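Side-chain contacts in putative glucoamylase (Bacteroides uniformis, PDB 4GL3), which is a putative glucoamylase, probably a glycoside hydrolase of the six-hairpin clan that acts on glucose-containing glycans: residues T20-Q25 / V386-Y391; R28-F33 / G39-R44; T51-G56 / Y376-Q381; F59-I64 / L83-F88. All coordinates share one frame; numbering follows the deposited sequence.

Contact 1: T20-Q25 / V386-Y391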
loop_
_atom_site.group_PDB
_atom_site.type_symbol
_atom_site.label_atom_id
_atom_site.label_comp_id
_atom_site.label_asym_id
_atom_site.label_seq_id
_atom_site.Cartn_x
_atom_site.Cartn_y
_atom_site.Cartn_z
ATOM N N THR A 20 -1.286 -9.417 17.374
ATOM C CA THR A 20 -1.014 -10.709 16.801
ATOM C C THR A 20 -2.294 -11.332 16.252
ATOM O O THR A 20 -2.284 -11.844 15.144
ATOM C CB THR A 20 -0.374 -11.657 17.818
ATOM O OG1 THR A 20 0.890 -11.110 18.206
ATOM C CG2 THR A 20 -0.200 -13.096 17.225
ATOM N N LEU A 21 -3.393 -11.242 16.994
ATOM C CA LEU A 21 -4.676 -11.751 16.472
ATOM C C LEU A 21 -5.091 -10.995 15.199
ATOM O O LEU A 21 -5.512 -11.613 14.213
ATOM C CB LEU A 21 -5.784 -11.699 17.527
ATOM C CG LEU A 21 -7.171 -12.196 17.079
ATOM C CD1 LEU A 21 -7.096 -13.673 16.733
ATOM C CD2 LEU A 21 -8.227 -11.971 18.176
ATOM N N VAL A 22 -4.946 -9.672 15.186
ATOM C CA VAL A 22 -5.342 -8.892 14.012
ATOM C C VAL A 22 -4.496 -9.314 12.786
ATOM O O VAL A 22 -5.017 -9.564 11.688
ATOM C CB VAL A 22 -5.275 -7.376 14.304
ATOM C CG1 VAL A 22 -5.404 -6.530 13.021
ATOM C CG2 VAL A 22 -6.352 -7.033 15.329
ATOM N N GLN A 23 -3.193 -9.469 12.994
ATOM C CA GLN A 23 -2.314 -9.895 11.914
ATOM C C GLN A 23 -2.648 -11.307 11.427
ATOM O O GLN A 23 -2.685 -11.571 10.223
ATOM C CB GLN A 23 -0.859 -9.847 12.391
ATOM C CG GLN A 23 -0.302 -8.458 12.624
ATOM C CD GLN A 23 1.179 -8.532 12.975
ATOM O OE1 GLN A 23 1.520 -8.993 14.071
ATOM N NE2 GLN A 23 2.068 -8.122 12.032
ATOM N N LYS A 24 -2.877 -12.219 12.360
ATOM C CA LYS A 24 -3.156 -13.612 12.026
ATOM C C LYS A 24 -4.487 -13.781 11.295
ATOM O O LYS A 24 -4.561 -14.530 10.344
ATOM C CB LYS A 24 -3.185 -14.445 13.293
ATOM C CG LYS A 24 -3.265 -15.983 13.131
ATOM C CD LYS A 24 -3.243 -16.587 14.559
ATOM C CE LYS A 24 -3.314 -18.098 14.606
ATOM N NZ LYS A 24 -2.138 -18.698 13.942
ATOM N N GLN A 25 -5.539 -13.123 11.770
ATOM C CA GLN A 25 -6.846 -13.247 11.141
ATOM C C GLN A 25 -6.834 -12.612 9.741
ATOM O O GLN A 25 -7.383 -13.186 8.793
ATOM C CB GLN A 25 -7.952 -12.613 11.998
ATOM C CG GLN A 25 -9.367 -13.072 11.614
ATOM C CD GLN A 25 -9.830 -14.255 12.431
ATOM O OE1 GLN A 25 -9.013 -15.014 12.964
ATOM N NE2 GLN A 25 -11.127 -14.408 12.556
ATOM N N VAL A 386 0.994 -5.433 7.482
ATOM C CA VAL A 386 2.373 -5.029 7.271
ATOM C C VAL A 386 2.798 -3.851 8.124
ATOM O O VAL A 386 3.914 -3.818 8.605
ATOM C CB VAL A 386 2.650 -4.746 5.747
ATOM C CG1 VAL A 386 4.042 -4.144 5.562
ATOM C CG2 VAL A 386 2.517 -6.031 4.948
HETATM N N MSE A 387 1.927 -2.864 8.321
HETATM C CA MSE A 387 2.308 -1.672 9.098
HETATM C C MSE A 387 2.317 -1.997 10.577
HETATM O O MSE A 387 3.144 -1.470 11.305
HETATM C CB MSE A 387 1.398 -0.460 8.789
HETATM C CG MSE A 387 1.493 0.023 7.330
HETATM SE SE MSE A 387 3.261 0.650 6.807
HETATM C CE MSE A 387 3.233 2.501 7.366
ATOM N N ILE A 388 1.458 -2.920 11.021
ATOM C CA ILE A 388 1.558 -3.430 12.380
ATOM C C ILE A 388 2.940 -4.031 12.523
ATOM O O ILE A 388 3.653 -3.733 13.489
ATOM C CB ILE A 388 0.456 -4.456 12.764
ATOM C CG1 ILE A 388 -0.901 -3.740 12.957
ATOM C CG2 ILE A 388 0.849 -5.265 14.025
ATOM C CD1 ILE A 388 -2.098 -4.693 13.028
ATOM N N GLU A 389 3.373 -4.836 11.557
ATOM C CA GLU A 389 4.691 -5.436 11.738
ATOM C C GLU A 389 5.836 -4.388 11.736
ATOM O O GLU A 389 6.789 -4.506 12.521
ATOM C CB GLU A 389 4.993 -6.504 10.667
ATOM C CG GLU A 389 6.218 -7.332 10.979
ATOM C CD GLU A 389 6.087 -8.046 12.317
ATOM O OE1 GLU A 389 4.961 -8.535 12.576
ATOM O OE2 GLU A 389 7.089 -8.117 13.074
ATOM N N ASN A 390 5.781 -3.424 10.817
ATOM C CA ASN A 390 6.756 -2.354 10.822
ATOM C C ASN A 390 6.833 -1.639 12.180
ATOM O O ASN A 390 7.927 -1.375 12.674
ATOM C CB ASN A 390 6.499 -1.344 9.706
ATOM C CG ASN A 390 7.017 -1.823 8.365
ATOM O OD1 ASN A 390 7.978 -2.608 8.331
ATOM N ND2 ASN A 390 6.391 -1.350 7.244
ATOM N N TYR A 391 5.682 -1.342 12.773
ATOM C CA TYR A 391 5.661 -0.808 14.155
ATOM C C TYR A 391 6.330 -1.752 15.133
ATOM O O TYR A 391 7.089 -1.311 15.972
ATOM C CB TYR A 391 4.228 -0.547 14.619
ATOM C CG TYR A 391 4.080 -0.304 16.102
ATOM C CD1 TYR A 391 4.668 0.809 16.698
ATOM C CD2 TYR A 391 3.388 -1.198 16.914
ATOM C CE1 TYR A 391 4.542 1.056 18.047
ATOM C CE2 TYR A 391 3.249 -0.951 18.279
ATOM C CZ TYR A 391 3.843 0.180 18.813
ATOM O OH TYR A 391 3.752 0.438 20.131
#

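Contact 2: R28-F33 / G39-R44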
loop_
_atom_site.group_PDB
_atom_site.type_symbol
_atom_site.label_atom_id
_atom_site.label_comp_id
_atom_site.label_asym_id
_atom_site.label_seq_id
_atom_site.Cartn_x
_atom_site.Cartn_y
_atom_site.Cartn_z
ATOM N N ARG A 28 -5.210 -14.532 6.719
ATOM C CA ARG A 28 -6.055 -15.485 6.001
ATOM C C ARG A 28 -6.459 -14.969 4.598
ATOM O O ARG A 28 -6.626 -15.767 3.700
ATOM C CB ARG A 28 -7.329 -15.795 6.793
ATOM C CG ARG A 28 -7.162 -16.693 8.003
ATOM C CD ARG A 28 -8.411 -16.607 8.860
ATOM N NE ARG A 28 -8.407 -17.443 10.053
ATOM C CZ ARG A 28 -9.463 -17.616 10.851
ATOM N NH1 ARG A 28 -10.622 -16.988 10.598
ATOM N NH2 ARG A 28 -9.376 -18.430 11.888
ATOM N N TYR A 29 -6.657 -13.658 4.459
ATOM C CA TYR A 29 -7.065 -13.072 3.187
ATOM C C TYR A 29 -6.025 -13.368 2.083
ATOM O O TYR A 29 -6.388 -13.548 0.938
ATOM C CB TYR A 29 -7.304 -11.548 3.316
ATOM C CG TYR A 29 -7.940 -10.934 2.089
ATOM C CD1 TYR A 29 -7.160 -10.547 0.993
ATOM C CD2 TYR A 29 -9.330 -10.783 1.992
ATOM C CE1 TYR A 29 -7.725 -10.023 -0.157
ATOM C CE2 TYR A 29 -9.918 -10.253 0.830
ATOM C CZ TYR A 29 -9.113 -9.861 -0.240
ATOM O OH TYR A 29 -9.670 -9.348 -1.407
ATOM N N PHE A 30 -4.741 -13.325 2.444
ATOM C CA PHE A 30 -3.663 -13.444 1.514
ATOM C C PHE A 30 -3.111 -14.848 1.368
ATOM O O PHE A 30 -2.371 -15.106 0.422
ATOM C CB PHE A 30 -2.537 -12.503 1.931
ATOM C CG PHE A 30 -2.935 -11.082 1.852
ATOM C CD1 PHE A 30 -3.048 -10.461 0.607
ATOM C CD2 PHE A 30 -3.352 -10.404 2.988
ATOM C CE1 PHE A 30 -3.471 -9.162 0.512
ATOM C CE2 PHE A 30 -3.789 -9.091 2.905
ATOM C CZ PHE A 30 -3.839 -8.459 1.655
ATOM N N TRP A 31 -3.415 -15.720 2.324
ATOM C CA TRP A 31 -2.909 -17.067 2.335
ATOM C C TRP A 31 -4.022 -18.036 1.903
ATOM O O TRP A 31 -3.993 -18.549 0.803
ATOM C CB TRP A 31 -2.336 -17.448 3.722
ATOM C CG TRP A 31 -1.668 -18.754 3.662
ATOM C CD1 TRP A 31 -2.192 -19.962 4.011
ATOM C CD2 TRP A 31 -0.363 -19.008 3.153
ATOM N NE1 TRP A 31 -1.273 -20.951 3.767
ATOM C CE2 TRP A 31 -0.143 -20.383 3.237
ATOM C CE3 TRP A 31 0.664 -18.188 2.671
ATOM C CZ2 TRP A 31 1.049 -20.968 2.844
ATOM C CZ3 TRP A 31 1.844 -18.766 2.292
ATOM C CH2 TRP A 31 2.026 -20.137 2.361
ATOM N N ASP A 32 -4.984 -18.272 2.780
ATOM C CA ASP A 32 -6.074 -19.209 2.522
ATOM C C ASP A 32 -6.967 -18.756 1.367
ATOM O O ASP A 32 -7.418 -19.553 0.609
ATOM C CB ASP A 32 -6.933 -19.367 3.772
ATOM C CG ASP A 32 -6.099 -19.731 5.012
ATOM O OD1 ASP A 32 -5.497 -18.833 5.615
ATOM O OD2 ASP A 32 -6.038 -20.911 5.347
ATOM N N PHE A 33 -7.197 -17.466 1.227
ATOM C CA PHE A 33 -8.137 -16.957 0.227
ATOM C C PHE A 33 -7.474 -16.524 -1.120
ATOM O O PHE A 33 -8.154 -16.032 -2.002
ATOM C CB PHE A 33 -8.884 -15.773 0.852
ATOM C CG PHE A 33 -10.012 -15.197 0.008
ATOM C CD1 PHE A 33 -11.048 -15.996 -0.434
ATOM C CD2 PHE A 33 -10.058 -13.843 -0.266
ATOM C CE1 PHE A 33 -12.092 -15.452 -1.186
ATOM C CE2 PHE A 33 -11.087 -13.297 -1.025
ATOM C CZ PHE A 33 -12.102 -14.100 -1.474
ATOM N N GLY A 39 -1.370 -17.772 -6.389
ATOM C CA GLY A 39 -1.036 -17.122 -5.110
ATOM C C GLY A 39 -1.396 -15.647 -5.010
ATOM O O GLY A 39 -1.172 -14.997 -3.970
ATOM N N LEU A 40 -1.958 -15.098 -6.074
ATOM C CA LEU A 40 -2.333 -13.694 -6.088
ATOM C C LEU A 40 -3.607 -13.442 -5.273
ATOM O O LEU A 40 -4.424 -14.355 -5.023
ATOM C CB LEU A 40 -2.503 -13.172 -7.536
ATOM C CG LEU A 40 -1.308 -13.217 -8.491
ATOM C CD1 LEU A 40 -1.696 -12.767 -9.918
ATOM C CD2 LEU A 40 -0.143 -12.383 -7.913
ATOM N N ALA A 41 -3.732 -12.195 -4.831
ATOM C CA ALA A 41 -4.831 -11.752 -3.982
ATOM C C ALA A 41 -6.026 -11.318 -4.811
ATOM O O ALA A 41 -5.886 -10.677 -5.871
ATOM C CB ALA A 41 -4.357 -10.590 -3.094
ATOM N N HIS A 42 -7.210 -11.704 -4.366
ATOM C CA HIS A 42 -8.448 -11.148 -4.884
ATOM C C HIS A 42 -8.529 -9.647 -4.552
ATOM O O HIS A 42 -8.070 -9.193 -3.489
ATOM C CB HIS A 42 -9.673 -11.813 -4.253
ATOM C CG HIS A 42 -9.996 -13.159 -4.787
ATOM N ND1 HIS A 42 -9.472 -14.321 -4.257
ATOM C CD2 HIS A 42 -10.839 -13.538 -5.767
ATOM C CE1 HIS A 42 -9.952 -15.352 -4.924
ATOM N NE2 HIS A 42 -10.784 -14.903 -5.845
ATOM N N GLU A 43 -9.158 -8.877 -5.436
ATOM C CA GLU A 43 -9.380 -7.470 -5.175
ATOM C C GLU A 43 -10.286 -7.304 -3.962
ATOM O O GLU A 43 -10.109 -6.371 -3.171
ATOM C CB GLU A 43 -10.000 -6.768 -6.417
ATOM C CG GLU A 43 -10.702 -5.409 -6.174
ATOM C CD GLU A 43 -9.820 -4.117 -5.984
ATOM O OE1 GLU A 43 -8.588 -3.986 -6.413
ATOM O OE2 GLU A 43 -10.440 -3.164 -5.377
ATOM N N ARG A 44 -11.281 -8.176 -3.854
ATOM C CA ARG A 44 -12.258 -8.111 -2.739
ATOM C C ARG A 44 -12.868 -9.511 -2.495
ATOM O O ARG A 44 -12.768 -10.384 -3.354
ATOM C CB ARG A 44 -13.376 -7.083 -3.031
ATOM C CG ARG A 44 -14.173 -7.399 -4.303
ATOM C CD ARG A 44 -15.350 -6.462 -4.568
ATOM N NE ARG A 44 -15.020 -5.042 -4.435
ATOM C CZ ARG A 44 -15.435 -4.221 -3.455
ATOM N NH1 ARG A 44 -16.193 -4.649 -2.431
ATOM N NH2 ARG A 44 -15.060 -2.946 -3.493
HETATM O O HOH W 1 -7.140 -13.149 -1.776
HETATM O O HOH W 2 -0.603 -16.156 -1.508
HETATM O O HOH W 3 -2.049 -12.954 -1.628
#

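Contact 3: T51-G56 / Y376-Q381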
loop_
_atom_site.group_PDB
_atom_site.type_symbol
_atom_site.label_atom_id
_atom_site.label_comp_id
_atom_site.label_asym_id
_atom_site.label_seq_id
_atom_site.Cartn_x
_atom_site.Cartn_y
_atom_site.Cartn_z
ATOM N N THR A 51 -10.881 -12.366 -10.439
ATOM C CA THR A 51 -10.071 -11.140 -10.401
ATOM C C THR A 51 -8.961 -11.148 -9.373
ATOM O O THR A 51 -9.204 -11.423 -8.205
ATOM C CB THR A 51 -10.961 -9.941 -10.082
ATOM O OG1 THR A 51 -12.028 -9.991 -10.991
ATOM C CG2 THR A 51 -10.193 -8.562 -10.213
ATOM N N ALA A 52 -7.744 -10.899 -9.829
ATOM C CA ALA A 52 -6.569 -10.700 -8.958
ATOM C C ALA A 52 -6.150 -9.253 -9.117
ATOM O O ALA A 52 -6.233 -8.674 -10.215
ATOM C CB ALA A 52 -5.440 -11.619 -9.363
ATOM N N THR A 53 -5.712 -8.634 -8.035
ATOM C CA THR A 53 -5.223 -7.270 -8.110
ATOM C C THR A 53 -3.726 -7.207 -7.893
ATOM O O THR A 53 -3.184 -7.803 -6.960
ATOM C CB THR A 53 -6.041 -6.355 -7.196
ATOM O OG1 THR A 53 -5.668 -4.998 -7.447
ATOM C CG2 THR A 53 -5.892 -6.764 -5.697
ATOM N N ILE A 54 -3.026 -6.496 -8.768
ATOM C CA ILE A 54 -1.549 -6.510 -8.720
ATOM C C ILE A 54 -0.949 -5.760 -7.548
ATOM O O ILE A 54 0.005 -6.285 -6.941
ATOM C CB ILE A 54 -0.926 -6.083 -10.080
ATOM C CG1 ILE A 54 -1.101 -7.251 -11.103
ATOM C CG2 ILE A 54 0.533 -5.629 -9.972
ATOM C CD1 ILE A 54 -0.194 -8.496 -10.958
ATOM N N GLY A 55 -1.406 -4.540 -7.268
ATOM C CA GLY A 55 -0.917 -3.760 -6.123
ATOM C C GLY A 55 -1.198 -4.449 -4.786
ATOM O O GLY A 55 -0.310 -4.601 -3.927
ATOM N N GLY A 56 -2.429 -4.901 -4.640
ATOM C CA GLY A 56 -2.849 -5.697 -3.473
ATOM C C GLY A 56 -2.067 -6.991 -3.352
ATOM O O GLY A 56 -1.782 -7.427 -2.245
ATOM N N TYR A 376 -14.238 -7.434 2.491
ATOM C CA TYR A 376 -12.815 -7.199 2.724
ATOM C C TYR A 376 -12.143 -6.903 1.376
ATOM O O TYR A 376 -12.465 -7.550 0.360
ATOM C CB TYR A 376 -12.160 -8.464 3.281
ATOM C CG TYR A 376 -12.791 -9.002 4.506
ATOM C CD1 TYR A 376 -13.848 -9.873 4.438
ATOM C CD2 TYR A 376 -12.333 -8.599 5.767
ATOM C CE1 TYR A 376 -14.430 -10.376 5.606
ATOM C CE2 TYR A 376 -12.910 -9.069 6.918
ATOM C CZ TYR A 376 -13.956 -9.953 6.838
ATOM O OH TYR A 376 -14.523 -10.417 8.012
ATOM N N LEU A 377 -11.211 -5.962 1.372
ATOM C CA LEU A 377 -10.456 -5.569 0.180
ATOM C C LEU A 377 -8.968 -5.800 0.404
ATOM O O LEU A 377 -8.423 -5.428 1.452
ATOM C CB LEU A 377 -10.691 -4.085 -0.125
ATOM C CG LEU A 377 -11.932 -3.679 -0.915
ATOM C CD1 LEU A 377 -13.208 -4.196 -0.279
ATOM C CD2 LEU A 377 -11.978 -2.131 -1.056
ATOM N N ALA A 378 -8.294 -6.374 -0.597
ATOM C CA ALA A 378 -6.829 -6.551 -0.528
ATOM C C ALA A 378 -6.105 -5.282 -0.124
ATOM O O ALA A 378 -5.156 -5.321 0.675
ATOM C CB ALA A 378 -6.246 -7.026 -1.869
ATOM N N ILE A 379 -6.451 -4.168 -0.756
ATOM C CA ILE A 379 -5.645 -2.951 -0.560
ATOM C C ILE A 379 -5.879 -2.292 0.817
ATOM O O ILE A 379 -5.098 -1.477 1.221
ATOM C CB ILE A 379 -5.818 -1.905 -1.711
ATOM C CG1 ILE A 379 -7.271 -1.422 -1.794
ATOM C CG2 ILE A 379 -5.271 -2.474 -3.056
ATOM C CD1 ILE A 379 -7.602 -0.475 -2.974
ATOM N N ASP A 380 -6.949 -2.653 1.510
ATOM C CA ASP A 380 -7.208 -2.201 2.895
ATOM C C ASP A 380 -6.646 -3.206 3.948
ATOM O O ASP A 380 -6.109 -2.796 4.986
ATOM C CB ASP A 380 -8.708 -1.966 3.064
ATOM C CG ASP A 380 -9.244 -0.767 2.169
ATOM O OD1 ASP A 380 -8.450 0.093 1.741
ATOM O OD2 ASP A 380 -10.480 -0.652 1.953
ATOM N N GLN A 381 -6.695 -4.508 3.640
ATOM C CA GLN A 381 -6.199 -5.549 4.539
ATOM C C GLN A 381 -4.664 -5.645 4.579
ATOM O O GLN A 381 -4.073 -5.864 5.631
ATOM C CB GLN A 381 -6.804 -6.915 4.185
ATOM C CG GLN A 381 -8.321 -7.030 4.393
ATOM C CD GLN A 381 -8.823 -6.579 5.767
ATOM O OE1 GLN A 381 -8.998 -5.372 6.042
ATOM N NE2 GLN A 381 -9.195 -7.522 6.562
#

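Contact 4: F59-I64 / L83-F88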
loop_
_atom_site.group_PDB
_atom_site.type_symbol
_atom_site.label_atom_id
_atom_site.label_comp_id
_atom_site.label_asym_id
_atom_site.label_seq_id
_atom_site.Cartn_x
_atom_site.Cartn_y
_atom_site.Cartn_z
ATOM N N PHE A 59 1.082 -6.255 -1.735
ATOM C CA PHE A 59 0.943 -6.199 -0.260
ATOM C C PHE A 59 0.942 -7.619 0.314
ATOM O O PHE A 59 1.504 -7.875 1.387
ATOM C CB PHE A 59 -0.333 -5.463 0.154
ATOM C CG PHE A 59 -0.420 -4.039 -0.338
ATOM C CD1 PHE A 59 0.705 -3.328 -0.763
ATOM C CD2 PHE A 59 -1.656 -3.387 -0.346
ATOM C CE1 PHE A 59 0.588 -2.019 -1.199
ATOM C CE2 PHE A 59 -1.765 -2.081 -0.759
ATOM C CZ PHE A 59 -0.640 -1.395 -1.187
ATOM N N GLY A 60 0.306 -8.517 -0.410
ATOM C CA GLY A 60 0.226 -9.934 -0.064
ATOM C C GLY A 60 1.613 -10.569 0.049
ATOM O O GLY A 60 1.873 -11.326 0.970
ATOM N N VAL A 61 2.491 -10.256 -0.898
ATOM C CA VAL A 61 3.882 -10.693 -0.860
ATOM C C VAL A 61 4.542 -10.269 0.463
ATOM O O VAL A 61 5.200 -11.055 1.124
ATOM C CB VAL A 61 4.632 -10.166 -2.095
ATOM C CG1 VAL A 61 6.162 -10.196 -1.910
ATOM C CG2 VAL A 61 4.187 -10.968 -3.324
HETATM N N MSE A 62 4.343 -9.030 0.861
HETATM C CA MSE A 62 4.868 -8.561 2.136
HETATM C C MSE A 62 4.194 -9.264 3.323
HETATM O O MSE A 62 4.867 -9.591 4.302
HETATM C CB MSE A 62 4.762 -7.046 2.250
HETATM C CG MSE A 62 5.652 -6.339 1.222
HETATM SE SE MSE A 62 5.644 -4.399 1.175
HETATM C CE MSE A 62 4.306 -4.013 -0.204
ATOM N N ALA A 63 2.886 -9.512 3.219
ATOM C CA ALA A 63 2.148 -10.265 4.231
ATOM C C ALA A 63 2.699 -11.678 4.401
ATOM O O ALA A 63 2.781 -12.195 5.529
ATOM C CB ALA A 63 0.652 -10.299 3.909
ATOM N N ILE A 64 3.112 -12.317 3.311
ATOM C CA ILE A 64 3.711 -13.637 3.426
ATOM C C ILE A 64 5.008 -13.597 4.287
ATOM O O ILE A 64 5.214 -14.456 5.164
ATOM C CB ILE A 64 3.977 -14.283 2.070
ATOM C CG1 ILE A 64 2.634 -14.655 1.435
ATOM C CG2 ILE A 64 4.865 -15.524 2.207
ATOM C CD1 ILE A 64 2.710 -14.835 -0.065
ATOM N N LEU A 83 7.519 -18.660 -4.630
ATOM C CA LEU A 83 7.955 -19.190 -5.922
ATOM C C LEU A 83 6.766 -19.324 -6.886
ATOM O O LEU A 83 6.903 -18.948 -8.054
ATOM C CB LEU A 83 8.756 -20.517 -5.794
ATOM C CG LEU A 83 9.352 -21.123 -7.093
ATOM C CD1 LEU A 83 10.218 -20.098 -7.834
ATOM C CD2 LEU A 83 10.136 -22.404 -6.816
ATOM N N LYS A 84 5.616 -19.818 -6.417
ATOM C CA LYS A 84 4.427 -19.902 -7.251
ATOM C C LYS A 84 4.046 -18.493 -7.805
ATOM O O LYS A 84 3.765 -18.341 -8.996
ATOM C CB LYS A 84 3.236 -20.537 -6.506
ATOM C CG LYS A 84 1.926 -20.662 -7.317
ATOM C CD LYS A 84 0.940 -21.669 -6.707
ATOM C CE LYS A 84 0.239 -21.063 -5.510
ATOM N NZ LYS A 84 -0.706 -21.978 -4.758
ATOM N N ILE A 85 4.067 -17.484 -6.938
ATOM C CA ILE A 85 3.705 -16.155 -7.286
ATOM C C ILE A 85 4.626 -15.576 -8.338
ATOM O O ILE A 85 4.143 -15.073 -9.357
ATOM C CB ILE A 85 3.666 -15.211 -6.052
ATOM C CG1 ILE A 85 2.472 -15.544 -5.154
ATOM C CG2 ILE A 85 3.585 -13.744 -6.476
ATOM C CD1 ILE A 85 2.561 -14.962 -3.722
ATOM N N VAL A 86 5.929 -15.641 -8.113
ATOM C CA VAL A 86 6.869 -15.003 -9.039
ATOM C C VAL A 86 7.000 -15.780 -10.344
ATOM O O VAL A 86 7.193 -15.178 -11.429
ATOM C CB VAL A 86 8.253 -14.686 -8.383
ATOM C CG1 VAL A 86 8.034 -13.845 -7.156
ATOM C CG2 VAL A 86 9.058 -15.927 -8.047
ATOM N N ARG A 87 6.816 -17.096 -10.288
ATOM C CA ARG A 87 6.713 -17.843 -11.537
ATOM C C ARG A 87 5.493 -17.415 -12.374
ATOM O O ARG A 87 5.593 -17.293 -13.584
ATOM C CB ARG A 87 6.678 -19.362 -11.315
ATOM C CG ARG A 87 8.013 -20.030 -11.164
ATOM C CD ARG A 87 7.882 -21.512 -10.824
ATOM N NE ARG A 87 9.179 -22.186 -10.933
ATOM C CZ ARG A 87 9.513 -23.345 -10.341
ATOM N NH1 ARG A 87 8.654 -23.988 -9.543
ATOM N NH2 ARG A 87 10.740 -23.865 -10.521
ATOM N N PHE A 88 4.342 -17.250 -11.734
ATOM C CA PHE A 88 3.147 -16.807 -12.431
ATOM C C PHE A 88 3.303 -15.404 -13.046
ATOM O O PHE A 88 2.896 -15.164 -14.195
ATOM C CB PHE A 88 1.966 -16.816 -11.476
ATOM C CG PHE A 88 0.628 -16.674 -12.155
ATOM C CD1 PHE A 88 -0.065 -17.802 -12.615
ATOM C CD2 PHE A 88 0.039 -15.437 -12.278
ATOM C CE1 PHE A 88 -1.306 -17.661 -13.203
ATOM C CE2 PHE A 88 -1.206 -15.299 -12.867
ATOM C CZ PHE A 88 -1.875 -16.402 -13.319
#

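Contact 1: T20-Q25 / V386-Y391
Glu389 OE1 is gripped by two donors: the side-chain amide of Gln23 and, by a salt bridge, Arg70. The bond from Gln23 NE2 to Glu389 OE1 is 3.0 Å long and nearly straight, with an N-H...O angle of 173°. The donor meets the oxygen on its anti side, and the amide and carboxylate planes lie only 14° apart, so the two groups are almost coplanar. Gln23 runs extended beyond CG, which carries its amide across from helix 15-27 to helix 378-393; Glu389 instead bends at chi2 (58°), bringing OE1 back toward that amide. The other polar ends are held as well: Gln23 OE1 accepts from Arg392, Gln23 NE2 also reaches Ile385 O, and Glu389 OE2 bonds to Thr393. Beside this polar strip Ile388 supplies the apolar filling. Its CG2 presses on Gln23 CD at 3.4 Å, and its CD1 meets Val22 CG1 at 3.8 Å, the two side chains crossing at about a right angle. A leucine in place of Gln23 would probably leave Glu389 OE1 with one donor fewer and Arg392 without its amide oxygen. All four touching residues are buried; Glu389 is likely to stay ionised beside Arg70, and the Gln23 amide, NE2 on Glu389 and OE1 on Arg392, links the carboxylate to a second arginine.

Contact 2: R28-F33 / G39-R44
Tyr29 OH donates to His42 O at 2.6 Å, from well above the carbonyl plane rather than from a lone-pair direction. His42 answers with its ring: ND1 donates to Phe33 O at 3.1 Å, the acceptor lying close to the imidazole plane, though the N-H...O angle of 135° is bent. These bonds pin two parts of the irregular loop between helix 15-27 and strand 51-53 to each other, with an offset stack of Phe33 on His42 as the central motif. The ring centroids are 4.5 Å apart and the planes tilted by 22°. A buttressing water takes the backbone N-H of His42 and donates to Tyr29 O, with a weak bond to Phe33 O. With an alanine in place of His42, Phe33 O would probably lose its side-chain donor and the Phe33 ring its stacking partner. Farther out the aromatic side chains follow one another: Phe33 CD2 lies over one face of the Tyr29 ring, and Tyr29 CD1 over the centre of the Phe30 ring. Another water donates to both Phe30 O and Gly39 O, at 2.8 Å each. At the far end of the row, Phe30 CD1 rests 3.9 Å from Ala41 CB.

Contact 3: T51-G56 / Y376-Q381
Ala378 CB sits closely against two residues at once, 3.9 Å from Thr53 CG2 and 4.0 Å from Gly56 CA. Gly56 is what makes this closeness possible: a beta carbon there would point at the partner helix and come within 2.7 Å of Ala378 CB, a clash. The Gly56 and Ile379 CA atoms accordingly approach to 4.9 Å. With chi1 at -171° the Thr53 hydroxyl swings opposite the backbone N, which leaves the methyl to meet the alanine while OG1 makes a weak bond to Glu43. The contact joins the N-terminal ends of two helices, 54-69 and 378-393, Thr53 and Leu377 being the residues just before them; the family belongs to the six-hairpin clan, whose members are built on an (alpha/alpha) barrel. Leu377 O accepts from both Asp380 N and Gln381 N as the second helix gets under way. The more open side is at Ile379, which is partly exposed. Its CG2 grazes Gly56 CA at 4.1 Å, whereas CG1, set between backbone N and carbonyl carbon (chi1 62°), heads elsewhere. The nearest atoms of this side chain and a bound Tris molecule, probably from the crystallisation liquor, are about 4 Å apart, and the molecule may mark a pocket.

Contact 4: F59-I64 / L83-F88
Ile64 and Ile85 meet in a purely apolar helix-to-helix contact, buried between helix 54-69 and helix 75-90. The isoleucines reach toward each other tip to tip, with Ile64 CD1 3.7 Å from Ile85 CD1. Both have CG1 anti to the carbonyl carbon (chi1 -70° and -71°) and a nearly extended chi2, which sends each delta methyl out from its own helix. A second touch lies one turn earlier on the first helix: Val61 CG2 approaches the other branch of the same partner, Ile85 CG2, at 4.2 Å. Ile85 thus offers CD1 to one residue and CG2 to another, and it has the larger share of the interface. The two helices follow each other directly in the chain and run roughly antiparallel as a helical hairpin, consistent with the all-helical toroid expected of the six-hairpin clan. The backbones stay well apart, Val61 CA and Ile85 CA being 8.4 Å from each other, and the isoleucine tips bridge the distance between them. Neighbouring helices close in around the pair: Val61 also touches Ala137 of helix 124-140, and Val86, next to Ile85, packs on Leu134 of that helix and on Ile154 of helix 146-161.

Contacts 2 and 3 are closest, their centres 8 Å apart, joined by the probable backbone bonds Ala41 O to Thr53 N and Glu43 O to Ala378 N. Contact 4 lies about 10 Å from contact 2 and 13 Å from contact 3, centre to centre; Phe30 touches Gly60, and Ile85 touches Gly39 O. Contact 1 is 16 to 18 Å from the others by centres, but its Val386 packs on Met62 of contact 4. Contacts 1 and 3 share helix 378-393, contacts 3 and 4 helix 54-69. Along the chain contact 1 encloses the rest, contact 2 precedes contact 3, and contact 4 nests inside contact 3. The N-terminal elements are thereby tied to a helix some 300 residues later, consistent with closure of a helical barrel.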